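Local coordinates for protein CT_858 (Chlamydia trachomatis, PDB 3DOR) that is a secreted chlamydial protease, probably a serine-type endopeptidase, found here as a dimer in its mature form, at residues 276-281 against 294-299; 117-122 against 166-171; 77-82 against 506-511; 25-30 against 526-531. One frame throughout, in Å; residues are numbered along the deposited sequence.

Contact 1 of 4, residues 276-281 against 294-299; sequences FRAYIS and GFLRIP
Tyr279 holds its CG in the crowded position between backbone N and carbonyl carbon (chi1 63°), while Phe295 opposite it sets CG anti to its own N (chi1 177°); together these torsions bring the two rings alongside each other on one face of an antiparallel beta hairpin, strands 278-284 and 290-297, which lie inside edge strand 268-271 in the mixed sheet of the S41 peptidase fold. The rings are nearly parallel, but slid so far apart that they scarcely overlap: Phe295 CB rides over the tyrosine face, 3.7 Å from the ring centroid, and Tyr279 OH lies over the phenylalanine face. Packing is tight, with Tyr279 CE2 3.2 Å from Phe295 CD2. The hydroxyl is hydrogen-bonded to the backbone N of Ile265. Beneath the rings the same residues form a hydrogen-bonded pair, Tyr279 N to Phe295 O at 2.9 Å and Phe295 N to Tyr279 O at 2.8 Å. On the other side of the sheet Leu296 CD2 touches Ala278 CB at 3.7 Å, under helix 316-330, whose Ile323 also meets Ala278. Toward Phe276 the ladder loosens: Arg297 N reaches Arg277 O, but a water then bridges the strands, accepting from Arg277 N and donating to Arg297 O.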
loop_
_atom_site.group_PDB
_atom_site.type_symbol
_atom_site.label_atom_id
_atom_site.label_comp_id
_atom_site.label_asym_id
_atom_site.label_seq_id
_atom_site.Cartn_x
_atom_site.Cartn_y
_atom_site.Cartn_z
ATOM N N PHE B 276 -3.610 28.408 6.002
ATOM C CA PHE B 276 -2.409 29.080 5.510
ATOM C C PHE B 276 -2.046 30.352 6.263
ATOM O O PHE B 276 -2.918 31.096 6.711
ATOM C CB PHE B 276 -2.566 29.507 4.037
ATOM C CG PHE B 276 -2.701 28.376 3.064
ATOM C CD1 PHE B 276 -3.947 27.850 2.754
ATOM C CD2 PHE B 276 -1.577 27.866 2.420
ATOM C CE1 PHE B 276 -4.077 26.822 1.801
ATOM C CE2 PHE B 276 -1.693 26.842 1.469
ATOM C CZ PHE B 276 -2.945 26.320 1.159
ATOM N N ARG B 277 -0.752 30.616 6.385
ATOM C CA ARG B 277 -0.329 31.867 6.991
ATOM C C ARG B 277 -0.361 32.830 5.796
ATOM O O ARG B 277 0.349 32.636 4.804
ATOM C CB ARG B 277 1.101 31.792 7.541
ATOM C CG ARG B 277 1.585 33.151 8.045
ATOM C CD ARG B 277 2.953 33.116 8.712
ATOM N NE ARG B 277 3.317 34.448 9.188
ATOM C CZ ARG B 277 4.543 34.818 9.533
ATOM N NH1 ARG B 277 5.547 33.957 9.463
ATOM N NH2 ARG B 277 4.771 36.058 9.931
ATOM N N ALA B 278 -1.192 33.857 5.879
ATOM C CA ALA B 278 -1.296 34.804 4.789
ATOM C C ALA B 278 -1.795 36.137 5.308
ATOM O O ALA B 278 -2.693 36.188 6.158
ATOM C CB ALA B 278 -2.246 34.261 3.725
ATOM N N TYR B 279 -1.216 37.215 4.798
ATOM C CA TYR B 279 -1.621 38.532 5.232
ATOM C C TYR B 279 -1.229 39.582 4.216
ATOM O O TYR B 279 -0.621 39.280 3.188
ATOM C CB TYR B 279 -0.992 38.849 6.601
ATOM C CG TYR B 279 0.523 38.899 6.605
ATOM C CD1 TYR B 279 1.199 40.062 6.250
ATOM C CD2 TYR B 279 1.281 37.770 6.940
ATOM C CE1 TYR B 279 2.590 40.112 6.222
ATOM C CE2 TYR B 279 2.679 37.809 6.915
ATOM C CZ TYR B 279 3.321 38.983 6.552
ATOM O OH TYR B 279 4.694 39.033 6.499
ATOM N N ILE B 280 -1.610 40.817 4.505
ATOM C CA ILE B 280 -1.295 41.945 3.653
ATOM C C ILE B 280 -0.669 42.984 4.562
ATOM O O ILE B 280 -1.199 43.248 5.637
ATOM C CB ILE B 280 -2.561 42.555 3.024
ATOM C CG1 ILE B 280 -3.262 41.530 2.134
ATOM C CG2 ILE B 280 -2.193 43.771 2.204
ATOM C CD1 ILE B 280 -4.511 42.079 1.444
ATOM N N SER B 281 0.466 43.542 4.147
ATOM C CA SER B 281 1.158 44.581 4.908
ATOM C C SER B 281 1.519 45.691 3.941
ATOM O O SER B 281 1.330 45.550 2.740
ATOM C CB SER B 281 2.451 44.053 5.536
ATOM O OG SER B 281 2.189 43.053 6.499
ATOM N N GLY B 294 1.017 41.473 -0.545
ATOM C CA GLY B 294 0.552 40.257 0.089
ATOM C C GLY B 294 1.708 39.345 0.446
ATOM O O GLY B 294 2.767 39.382 -0.193
ATOM N N PHE B 295 1.514 38.552 1.496
ATOM C CA PHE B 295 2.500 37.578 1.942
ATOM C C PHE B 295 1.745 36.268 2.153
ATOM O O PHE B 295 0.718 36.223 2.839
ATOM C CB PHE B 295 3.169 37.981 3.253
ATOM C CG PHE B 295 4.155 36.940 3.771
ATOM C CD1 PHE B 295 5.501 36.991 3.415
ATOM C CD2 PHE B 295 3.719 35.885 4.571
ATOM C CE1 PHE B 295 6.399 36.009 3.846
ATOM C CE2 PHE B 295 4.608 34.896 5.007
ATOM C CZ PHE B 295 5.950 34.958 4.644
ATOM N N LEU B 296 2.260 35.207 1.554
ATOM C CA LEU B 296 1.644 33.895 1.648
ATOM C C LEU B 296 2.746 32.850 1.776
ATOM O O LEU B 296 3.726 32.903 1.052
ATOM C CB LEU B 296 0.826 33.624 0.381
ATOM C CG LEU B 296 0.145 32.265 0.162
ATOM C CD1 LEU B 296 1.178 31.203 -0.143
ATOM C CD2 LEU B 296 -0.653 31.885 1.391
ATOM N N ARG B 297 2.601 31.915 2.708
ATOM C CA ARG B 297 3.599 30.853 2.835
ATOM C C ARG B 297 2.957 29.543 2.386
ATOM O O ARG B 297 1.848 29.218 2.821
ATOM C CB ARG B 297 4.094 30.723 4.286
ATOM C CG ARG B 297 5.029 29.522 4.508
ATOM C CD ARG B 297 5.660 29.455 5.915
ATOM N NE ARG B 297 6.221 28.122 6.131
ATOM C CZ ARG B 297 7.248 27.620 5.444
ATOM N NH1 ARG B 297 7.856 28.341 4.508
ATOM N NH2 ARG B 297 7.622 26.367 5.636
ATOM N N ILE B 298 3.614 28.824 1.475
ATOM C CA ILE B 298 3.115 27.516 1.026
ATOM C C ILE B 298 4.074 26.596 1.772
ATOM O O ILE B 298 5.246 26.496 1.414
ATOM C CB ILE B 298 3.260 27.329 -0.512
ATOM C CG1 ILE B 298 2.404 28.356 -1.253
ATOM C CG2 ILE B 298 2.826 25.925 -0.915
ATOM C CD1 ILE B 298 2.511 28.262 -2.787
ATOM N N PRO B 299 3.591 25.914 2.823
ATOM C CA PRO B 299 4.425 25.022 3.632
ATOM C C PRO B 299 4.749 23.629 3.099
ATOM O O PRO B 299 5.834 23.093 3.364
ATOM C CB PRO B 299 3.668 24.988 4.959
ATOM C CG PRO B 299 2.243 24.935 4.499
ATOM C CD PRO B 299 2.197 25.914 3.316
HETATM O O HOH W 1 1.180 28.624 5.530
#

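Contact 2 of 4, residues 117-122 against 166-171; sequences LEVDGA and TTLKIR
Asp120 grips the start of strand 165-171 with both carboxylate oxygens: OD2 takes the hydroxyl proton of Thr166 OG1 at 2.6 Å, and OD1 takes the backbone N-H of Thr167 at 3.1 Å. Both donors come from above the carboxylate plane. With CG anti to the carbonyl carbon (chi1 -70°), the carboxylate turns toward Thr166 and Thr167 of the neighbouring strand, and Asp120 N closes the grip by donating to Thr167 O at 2.9 Å. A water spans the same corner, donating to Thr167 O and accepting from Gly121 N. Farther along, Lys169 O receives two N-H groups, Leu117 N nearly along the C=O axis at 2.6 Å and Glu118 N on a lone pair at 3.2 Å: a classic beta bulge, with Leu117 and Glu118 set opposite the single residue Lys169. Glu118 O accepts in return from Lys169 N. Above this pair the side chains of Glu118 and Lys169 run side by side, OE1 resting 3.0 Å from the lysine CD; OE1 and NZ stay 4.1 Å apart, beyond salt-bridge range. At the far end the methyls of Leu117 lie over one face of the Arg171 guanidinium, whereas Val119 CG2 approaches Leu168 CD2 on the side where helix 124-130 packs. The segments pair as antiparallel strands of the PDZ domain, the first leaving through a type I' turn, Val119 to Ala122, that tightly reverses the chain into strand 122-123.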
loop_
_atom_site.group_PDB
_atom_site.type_symbol
_atom_site.label_atom_id
_atom_site.label_comp_id
_atom_site.label_asym_id
_atom_site.label_seq_id
_atom_site.Cartn_x
_atom_site.Cartn_y
_atom_site.Cartn_z
ATOM N N LEU B 117 30.489 25.783 18.579
ATOM C CA LEU B 117 31.868 25.586 18.151
ATOM C C LEU B 117 32.288 24.125 18.030
ATOM O O LEU B 117 32.798 23.704 16.990
ATOM C CB LEU B 117 32.821 26.308 19.110
ATOM C CG LEU B 117 32.692 27.836 19.139
ATOM C CD1 LEU B 117 33.656 28.404 20.174
ATOM C CD2 LEU B 117 32.991 28.415 17.752
ATOM N N GLU B 118 32.066 23.355 19.087
ATOM C CA GLU B 118 32.478 21.962 19.093
ATOM C C GLU B 118 31.460 21.039 19.749
ATOM O O GLU B 118 30.534 21.481 20.432
ATOM C CB GLU B 118 33.818 21.815 19.840
ATOM C CG GLU B 118 34.827 22.952 19.606
ATOM C CD GLU B 118 36.100 22.822 20.460
ATOM O OE1 GLU B 118 35.993 22.428 21.644
ATOM O OE2 GLU B 118 37.208 23.132 19.952
ATOM N N VAL B 119 31.659 19.746 19.526
ATOM C CA VAL B 119 30.832 18.700 20.106
ATOM C C VAL B 119 31.834 17.647 20.584
ATOM O O VAL B 119 32.407 16.912 19.779
ATOM C CB VAL B 119 29.874 18.087 19.063
ATOM C CG1 VAL B 119 29.017 17.009 19.708
ATOM C CG2 VAL B 119 28.988 19.178 18.467
ATOM N N ASP B 120 32.062 17.606 21.894
ATOM C CA ASP B 120 33.010 16.671 22.502
ATOM C C ASP B 120 34.448 16.944 22.086
ATOM O O ASP B 120 35.216 16.014 21.833
ATOM C CB ASP B 120 32.657 15.222 22.156
ATOM C CG ASP B 120 31.391 14.758 22.834
ATOM O OD1 ASP B 120 31.212 15.081 24.027
ATOM O OD2 ASP B 120 30.584 14.062 22.181
ATOM N N GLY B 121 34.805 18.221 22.012
ATOM C CA GLY B 121 36.158 18.588 21.645
ATOM C C GLY B 121 36.401 18.667 20.155
ATOM O O GLY B 121 37.428 19.184 19.721
ATOM N N ALA B 122 35.464 18.154 19.367
ATOM C CA ALA B 122 35.602 18.185 17.916
ATOM C C ALA B 122 34.812 19.348 17.331
ATOM O O ALA B 122 33.659 19.568 17.695
ATOM C CB ALA B 122 35.116 16.872 17.318
ATOM N N THR B 166 27.215 14.714 26.537
ATOM C CA THR B 166 28.121 15.203 25.515
ATOM C C THR B 166 28.303 16.693 25.784
ATOM O O THR B 166 27.399 17.351 26.292
ATOM C CB THR B 166 27.542 14.970 24.091
ATOM O OG1 THR B 166 28.523 15.327 23.112
ATOM C CG2 THR B 166 26.273 15.794 23.877
ATOM N N THR B 167 29.470 17.229 25.456
ATOM C CA THR B 167 29.719 18.636 25.714
ATOM C C THR B 167 29.641 19.498 24.469
ATOM O O THR B 167 30.238 19.188 23.441
ATOM C CB THR B 167 31.092 18.835 26.371
ATOM O OG1 THR B 167 31.121 18.127 27.614
ATOM C CG2 THR B 167 31.356 20.308 26.636
ATOM N N LEU B 168 28.899 20.592 24.577
ATOM C CA LEU B 168 28.747 21.516 23.467
ATOM C C LEU B 168 29.561 22.763 23.781
ATOM O O LEU B 168 29.313 23.429 24.785
ATOM C CB LEU B 168 27.276 21.900 23.295
ATOM C CG LEU B 168 26.263 20.761 23.149
ATOM C CD1 LEU B 168 24.866 21.346 23.018
ATOM C CD2 LEU B 168 26.601 19.918 21.936
ATOM N N LYS B 169 30.552 23.065 22.947
ATOM C CA LYS B 169 31.340 24.263 23.176
ATOM C C LYS B 169 30.710 25.378 22.351
ATOM O O LYS B 169 30.568 25.265 21.134
ATOM C CB LYS B 169 32.796 24.073 22.753
ATOM C CG LYS B 169 33.664 25.265 23.139
ATOM C CD LYS B 169 35.114 25.105 22.682
ATOM C CE LYS B 169 35.963 26.275 23.168
ATOM N NZ LYS B 169 37.408 26.123 22.829
ATOM N N ILE B 170 30.343 26.458 23.022
ATOM C CA ILE B 170 29.707 27.582 22.360
ATOM C C ILE B 170 30.448 28.885 22.627
ATOM O O ILE B 170 31.284 28.968 23.533
ATOM C CB ILE B 170 28.282 27.750 22.886
ATOM C CG1 ILE B 170 28.341 28.098 24.380
ATOM C CG2 ILE B 170 27.503 26.453 22.698
ATOM C CD1 ILE B 170 27.031 28.542 24.979
ATOM N N ARG B 171 30.153 29.900 21.825
ATOM C CA ARG B 171 30.741 31.208 22.049
ATOM C C ARG B 171 29.612 32.215 22.148
ATOM O O ARG B 171 28.704 32.220 21.322
ATOM C CB ARG B 171 31.689 31.626 20.925
ATOM C CG ARG B 171 32.122 33.090 21.077
ATOM C CD ARG B 171 33.491 33.366 20.502
ATOM N NE ARG B 171 33.566 32.991 19.101
ATOM C CZ ARG B 171 34.532 32.239 18.592
ATOM N NH1 ARG B 171 35.504 31.793 19.388
ATOM N NH2 ARG B 171 34.514 31.922 17.298
HETATM O O HOH W 2 32.883 20.311 22.868
#

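Contact 3 of 4, residues 77-82 against 506-511; sequences TFFAIE and GIKTCS
Backbone bonds set the frame, an antiparallel pairing interrupted by a classic beta bulge that sets two residues, Lys508 and Thr509, opposite Thr77. Thr77 N gives a straight bond to Thr509 O at 2.9 Å, nearly along the C=O axis; Thr77 O takes Lys508 N at 2.8 Å from above the carbonyl plane, and only weakly Thr509 N. Beyond the bulge Phe79 N donates to Gly506 O at 2.6 Å, in the carbonyl plane, just where Phe79 centres an inverse gamma turn and the strand ends.

A CH-pi contact is made by Phe79. Its ring lies across the extended Lys508 chain at about a right angle, with Lys508 CB centred over the face, 3.8 Å from the centroid, and CG 3.5 Å from Phe79 CE2. The lysine's methylenes, rather than its ammonium, therefore do the touching.

Apolar packing falls to Phe78, whose ring runs alongside Ile507 and brings CE2 to 4.0 Å from Ile507 CG1.

Helix 55-67 covers this Phe78 and Ile507 pair through Gln59, Ala63 and Leu62, while Asp373 of the second subunit packs on Phe79; the pairing adds strand 75-78 to strand 507-518, which also pairs with strand 496-499, the backbone of Cys510 hydrogen-bonding to that of Val499.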
loop_
_atom_site.group_PDB
_atom_site.type_symbol
_atom_site.label_atom_id
_atom_site.label_comp_id
_atom_site.label_asym_id
_atom_site.label_seq_id
_atom_site.Cartn_x
_atom_site.Cartn_y
_atom_site.Cartn_z
ATOM N N THR B 77 14.218 2.996 5.511
ATOM C CA THR B 77 13.778 3.179 6.889
ATOM C C THR B 77 13.686 1.765 7.453
ATOM O O THR B 77 13.450 0.813 6.706
ATOM C CB THR B 77 12.395 3.854 6.984
ATOM O OG1 THR B 77 11.400 3.002 6.411
ATOM C CG2 THR B 77 12.402 5.185 6.248
ATOM N N PHE B 78 13.865 1.618 8.761
ATOM C CA PHE B 78 13.833 0.288 9.361
ATOM C C PHE B 78 12.856 0.156 10.513
ATOM O O PHE B 78 12.483 1.153 11.135
ATOM C CB PHE B 78 15.239 -0.088 9.852
ATOM C CG PHE B 78 16.313 0.109 8.818
ATOM C CD1 PHE B 78 16.912 1.353 8.651
ATOM C CD2 PHE B 78 16.711 -0.945 7.997
ATOM C CE1 PHE B 78 17.899 1.551 7.678
ATOM C CE2 PHE B 78 17.696 -0.758 7.018
ATOM C CZ PHE B 78 18.288 0.491 6.862
ATOM N N PHE B 79 12.441 -1.081 10.791
ATOM C CA PHE B 79 11.536 -1.338 11.910
ATOM C C PHE B 79 12.418 -1.322 13.157
ATOM O O PHE B 79 12.800 -2.374 13.661
ATOM C CB PHE B 79 10.860 -2.718 11.787
ATOM C CG PHE B 79 9.828 -2.812 10.694
ATOM C CD1 PHE B 79 10.077 -3.556 9.541
ATOM C CD2 PHE B 79 8.594 -2.174 10.828
ATOM C CE1 PHE B 79 9.110 -3.666 8.538
ATOM C CE2 PHE B 79 7.621 -2.273 9.835
ATOM C CZ PHE B 79 7.879 -3.022 8.686
ATOM N N ALA B 80 12.744 -0.124 13.633
ATOM C CA ALA B 80 13.597 0.063 14.809
ATOM C C ALA B 80 13.218 1.374 15.473
ATOM O O ALA B 80 12.914 2.343 14.782
ATOM C CB ALA B 80 15.059 0.098 14.385
ATOM N N ILE B 81 13.241 1.424 16.803
ATOM C CA ILE B 81 12.857 2.647 17.500
ATOM C C ILE B 81 13.954 3.385 18.252
ATOM O O ILE B 81 13.741 4.512 18.697
ATOM C CB ILE B 81 11.711 2.392 18.496
ATOM C CG1 ILE B 81 12.176 1.447 19.602
ATOM C CG2 ILE B 81 10.510 1.806 17.763
ATOM C CD1 ILE B 81 11.104 1.154 20.625
ATOM N N GLU B 82 15.118 2.766 18.407
ATOM C CA GLU B 82 16.209 3.427 19.116
ATOM C C GLU B 82 16.464 4.825 18.549
ATOM O O GLU B 82 16.520 5.003 17.330
ATOM C CB GLU B 82 17.488 2.601 19.013
ATOM C CG GLU B 82 18.668 3.250 19.702
ATOM C CD GLU B 82 19.914 2.406 19.611
ATOM O OE1 GLU B 82 20.192 1.886 18.511
ATOM O OE2 GLU B 82 20.615 2.270 20.633
ATOM N N GLY B 506 14.848 -6.187 8.979
ATOM C CA GLY B 506 14.134 -5.082 9.587
ATOM C C GLY B 506 13.881 -3.883 8.691
ATOM O O GLY B 506 13.632 -2.778 9.180
ATOM N N ILE B 507 13.948 -4.088 7.384
ATOM C CA ILE B 507 13.711 -3.009 6.434
ATOM C C ILE B 507 12.214 -2.720 6.360
ATOM O O ILE B 507 11.415 -3.625 6.140
ATOM C CB ILE B 507 14.219 -3.388 5.045
ATOM C CG1 ILE B 507 15.715 -3.705 5.116
ATOM C CG2 ILE B 507 13.949 -2.257 4.072
ATOM C CD1 ILE B 507 16.317 -4.096 3.786
ATOM N N LYS B 508 11.833 -1.462 6.549
ATOM C CA LYS B 508 10.420 -1.090 6.521
ATOM C C LYS B 508 10.018 -0.585 5.145
ATOM O O LYS B 508 9.010 -1.012 4.579
ATOM C CB LYS B 508 10.139 -0.021 7.579
ATOM C CG LYS B 508 8.665 0.349 7.730
ATOM C CD LYS B 508 8.456 1.341 8.876
ATOM C CE LYS B 508 6.975 1.616 9.106
ATOM N NZ LYS B 508 6.715 2.555 10.232
ATOM N N THR B 509 10.817 0.325 4.607
ATOM C CA THR B 509 10.549 0.885 3.294
ATOM C C THR B 509 11.837 1.382 2.663
ATOM O O THR B 509 12.771 1.786 3.352
ATOM C CB THR B 509 9.613 2.129 3.357
ATOM O OG1 THR B 509 8.420 1.823 4.085
ATOM C CG2 THR B 509 9.234 2.569 1.957
ATOM N N CYS B 510 11.885 1.332 1.343
ATOM C CA CYS B 510 13.009 1.873 0.623
ATOM C C CYS B 510 12.339 2.753 -0.409
ATOM O O CYS B 510 11.607 2.257 -1.261
ATOM C CB CYS B 510 13.824 0.799 -0.083
ATOM S SG CYS B 510 15.136 1.545 -1.069
ATOM N N SER B 511 12.542 4.060 -0.307
ATOM C CA SER B 511 11.948 4.968 -1.272
ATOM C C SER B 511 12.982 5.151 -2.370
ATOM O O SER B 511 14.182 5.218 -2.094
ATOM C CB SER B 511 11.603 6.309 -0.618
ATOM O OG SER B 511 12.744 6.894 -0.022
#

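Contact 4 of 4, residues 25-30 against 526-531; sequences KTWKEQ and ENIGVE
The indole of Trp27 carries Glu526 on one face and meets Asn527 and Ile528 at its rim. Glu526 CB sits 4.1 Å from the centroid of the five-membered ring, over the face but displaced toward the rim, and the glutamate carboxylate is turned almost perpendicular to the indole, at 87°. The Asn527 amide, by contrast, is nearly coplanar with it at the NE1 edge. Ile528 CG1 comes in farther round the rim, at the benzo ring, 3.8 Å from Trp27 CH2 and near the ring plane. Trp27 sets its CG anti to the backbone N (chi1 165°), which carries the indole off helix 25-32 toward the loop 526-531. The helix packs here on the loop between strands 507-518 and 534-535 of the S41 peptidase region, with Phe524 and Leu516 also on the indole. The next residue, Lys28, bends at chi2 (-61°) so that its NZ reaches Glu526 OE2 at 2.9 Å, a salt bridge made on the carboxylate's anti lone pair. The ammonium is shared: Asn70 O accepts a hydrogen bond from it as well. Asp71 lies close to the same carboxylate oxygen, a like charge that the buried lysine probably helps to offset. Glu526 OE1 is held more loosely, by a weak bond from Gly493 N, while Glu526 O touches the ring margin, 3.2 Å from Trp27 CZ2.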
loop_
_atom_site.group_PDB
_atom_site.type_symbol
_atom_site.label_atom_id
_atom_site.label_comp_id
_atom_site.label_asym_id
_atom_site.label_seq_id
_atom_site.Cartn_x
_atom_site.Cartn_y
_atom_site.Cartn_z
ATOM N N LYS B 25 19.802 6.676 -12.268
ATOM C CA LYS B 25 21.023 5.870 -12.340
ATOM C C LYS B 25 22.089 6.470 -13.273
ATOM O O LYS B 25 23.228 6.703 -12.863
ATOM C CB LYS B 25 20.666 4.440 -12.782
ATOM C CG LYS B 25 21.845 3.519 -13.057
ATOM C CD LYS B 25 21.410 2.054 -13.000
ATOM C CE LYS B 25 22.109 1.196 -14.055
ATOM N NZ LYS B 25 23.594 1.249 -14.008
ATOM N N THR B 26 21.717 6.730 -14.518
ATOM C CA THR B 26 22.654 7.294 -15.479
ATOM C C THR B 26 23.193 8.650 -15.019
ATOM O O THR B 26 24.335 9.007 -15.296
ATOM C CB THR B 26 21.981 7.461 -16.846
ATOM O OG1 THR B 26 21.289 6.251 -17.180
ATOM C CG2 THR B 26 23.021 7.742 -17.924
ATOM N N TRP B 27 22.361 9.406 -14.316
ATOM C CA TRP B 27 22.760 10.715 -13.824
ATOM C C TRP B 27 23.781 10.612 -12.692
ATOM O O TRP B 27 24.738 11.382 -12.641
ATOM C CB TRP B 27 21.524 11.489 -13.350
ATOM C CG TRP B 27 21.847 12.671 -12.514
ATOM C CD1 TRP B 27 21.870 12.731 -11.153
ATOM C CD2 TRP B 27 22.231 13.967 -12.982
ATOM N NE1 TRP B 27 22.242 13.988 -10.741
ATOM C CE2 TRP B 27 22.469 14.768 -11.843
ATOM C CE3 TRP B 27 22.393 14.533 -14.254
ATOM C CZ2 TRP B 27 22.868 16.105 -11.936
ATOM C CZ3 TRP B 27 22.790 15.866 -14.346
ATOM C CH2 TRP B 27 23.021 16.636 -13.190
ATOM N N LYS B 28 23.577 9.663 -11.785
ATOM C CA LYS B 28 24.487 9.472 -10.663
ATOM C C LYS B 28 25.877 9.017 -11.122
ATOM O O LYS B 28 26.899 9.410 -10.550
ATOM C CB LYS B 28 23.893 8.450 -9.693
ATOM C CG LYS B 28 22.489 8.826 -9.194
ATOM C CD LYS B 28 22.498 10.153 -8.426
ATOM C CE LYS B 28 21.104 10.518 -7.924
ATOM N NZ LYS B 28 21.125 11.744 -7.075
ATOM N N GLU B 29 25.914 8.179 -12.151
ATOM C CA GLU B 29 27.186 7.694 -12.664
ATOM C C GLU B 29 27.985 8.880 -13.182
ATOM O O GLU B 29 29.188 8.968 -12.965
ATOM C CB GLU B 29 26.952 6.670 -13.786
ATOM C CG GLU B 29 26.047 5.535 -13.339
ATOM C CD GLU B 29 25.619 4.602 -14.456
ATOM O OE1 GLU B 29 25.220 5.083 -15.535
ATOM O OE2 GLU B 29 25.664 3.374 -14.237
ATOM N N GLN B 30 27.308 9.818 -13.835
ATOM C CA GLN B 30 28.006 10.969 -14.371
ATOM C C GLN B 30 28.213 12.103 -13.374
ATOM O O GLN B 30 29.267 12.733 -13.367
ATOM C CB GLN B 30 27.279 11.509 -15.596
ATOM C CG GLN B 30 28.056 12.602 -16.296
ATOM C CD GLN B 30 27.376 13.093 -17.556
ATOM O OE1 GLN B 30 26.566 14.022 -17.520
ATOM N NE2 GLN B 30 27.699 12.462 -18.686
ATOM N N GLU B 526 17.701 17.024 -10.488
ATOM C CA GLU B 526 18.369 16.152 -9.515
ATOM C C GLU B 526 19.710 16.731 -9.062
ATOM O O GLU B 526 20.547 17.063 -9.898
ATOM C CB GLU B 526 18.592 14.761 -10.131
ATOM C CG GLU B 526 19.066 13.695 -9.149
ATOM C CD GLU B 526 18.055 13.408 -8.050
ATOM O OE1 GLU B 526 16.868 13.754 -8.225
ATOM O OE2 GLU B 526 18.443 12.821 -7.012
ATOM N N ASN B 527 19.895 16.861 -7.748
ATOM C CA ASN B 527 21.131 17.393 -7.163
ATOM C C ASN B 527 21.416 18.871 -7.398
ATOM O O ASN B 527 21.706 19.607 -6.455
ATOM C CB ASN B 527 22.346 16.594 -7.660
ATOM C CG ASN B 527 22.357 15.182 -7.137
ATOM O OD1 ASN B 527 22.450 14.956 -5.929
ATOM N ND2 ASN B 527 22.250 14.217 -8.043
ATOM N N ILE B 528 21.358 19.284 -8.661
ATOM C CA ILE B 528 21.635 20.662 -9.069
ATOM C C ILE B 528 20.602 21.682 -8.577
ATOM O O ILE B 528 20.916 22.850 -8.386
ATOM C CB ILE B 528 21.712 20.773 -10.613
ATOM C CG1 ILE B 528 22.765 19.808 -11.154
ATOM C CG2 ILE B 528 22.075 22.190 -11.019
ATOM C CD1 ILE B 528 24.120 19.959 -10.508
ATOM N N GLY B 529 19.366 21.234 -8.399
ATOM C CA GLY B 529 18.329 22.125 -7.931
ATOM C C GLY B 529 18.003 23.271 -8.861
ATOM O O GLY B 529 18.373 23.281 -10.039
ATOM N N VAL B 530 17.301 24.252 -8.312
ATOM C CA VAL B 530 16.880 25.415 -9.063
ATOM C C VAL B 530 17.502 26.655 -8.447
ATOM O O VAL B 530 17.371 26.908 -7.243
ATOM C CB VAL B 530 15.349 25.552 -9.024
ATOM C CG1 VAL B 530 14.902 26.748 -9.837
ATOM C CG2 VAL B 530 14.712 24.270 -9.532
ATOM N N GLU B 531 18.181 27.418 -9.290
ATOM C CA GLU B 531 18.837 28.639 -8.874
ATOM C C GLU B 531 17.837 29.784 -8.840
ATOM O O GLU B 531 16.872 29.805 -9.609
ATOM C CB GLU B 531 19.973 28.987 -9.854
ATOM C CG GLU B 531 19.531 29.569 -11.217
ATOM C CD GLU B 531 18.752 28.583 -12.111
ATOM O OE1 GLU B 531 18.898 27.352 -11.949
ATOM O OE2 GLU B 531 18.001 29.048 -13.002
#

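From the N terminus, helix 25-32 opens contact 4, which closes only at 526-531, so the other three contacts all lie within its span. Contact 3 opens next, at 77-82, and closes at 506-511; inside it contacts 2 and 1 follow in series, the first closing before the second opens, and none cross. Contact 2 joins two strands of the PDZ domain, and contact 1 forms a local hairpin in the mixed sheet of the peptidase region. The two long closures bring N-terminal elements onto late parts of that region: strand 75-78 onto strand 507-518, helix 25-32 onto the following loop. Contacts 3 and 4, about 10 Å apart at their nearest atoms, both touch the second subunit.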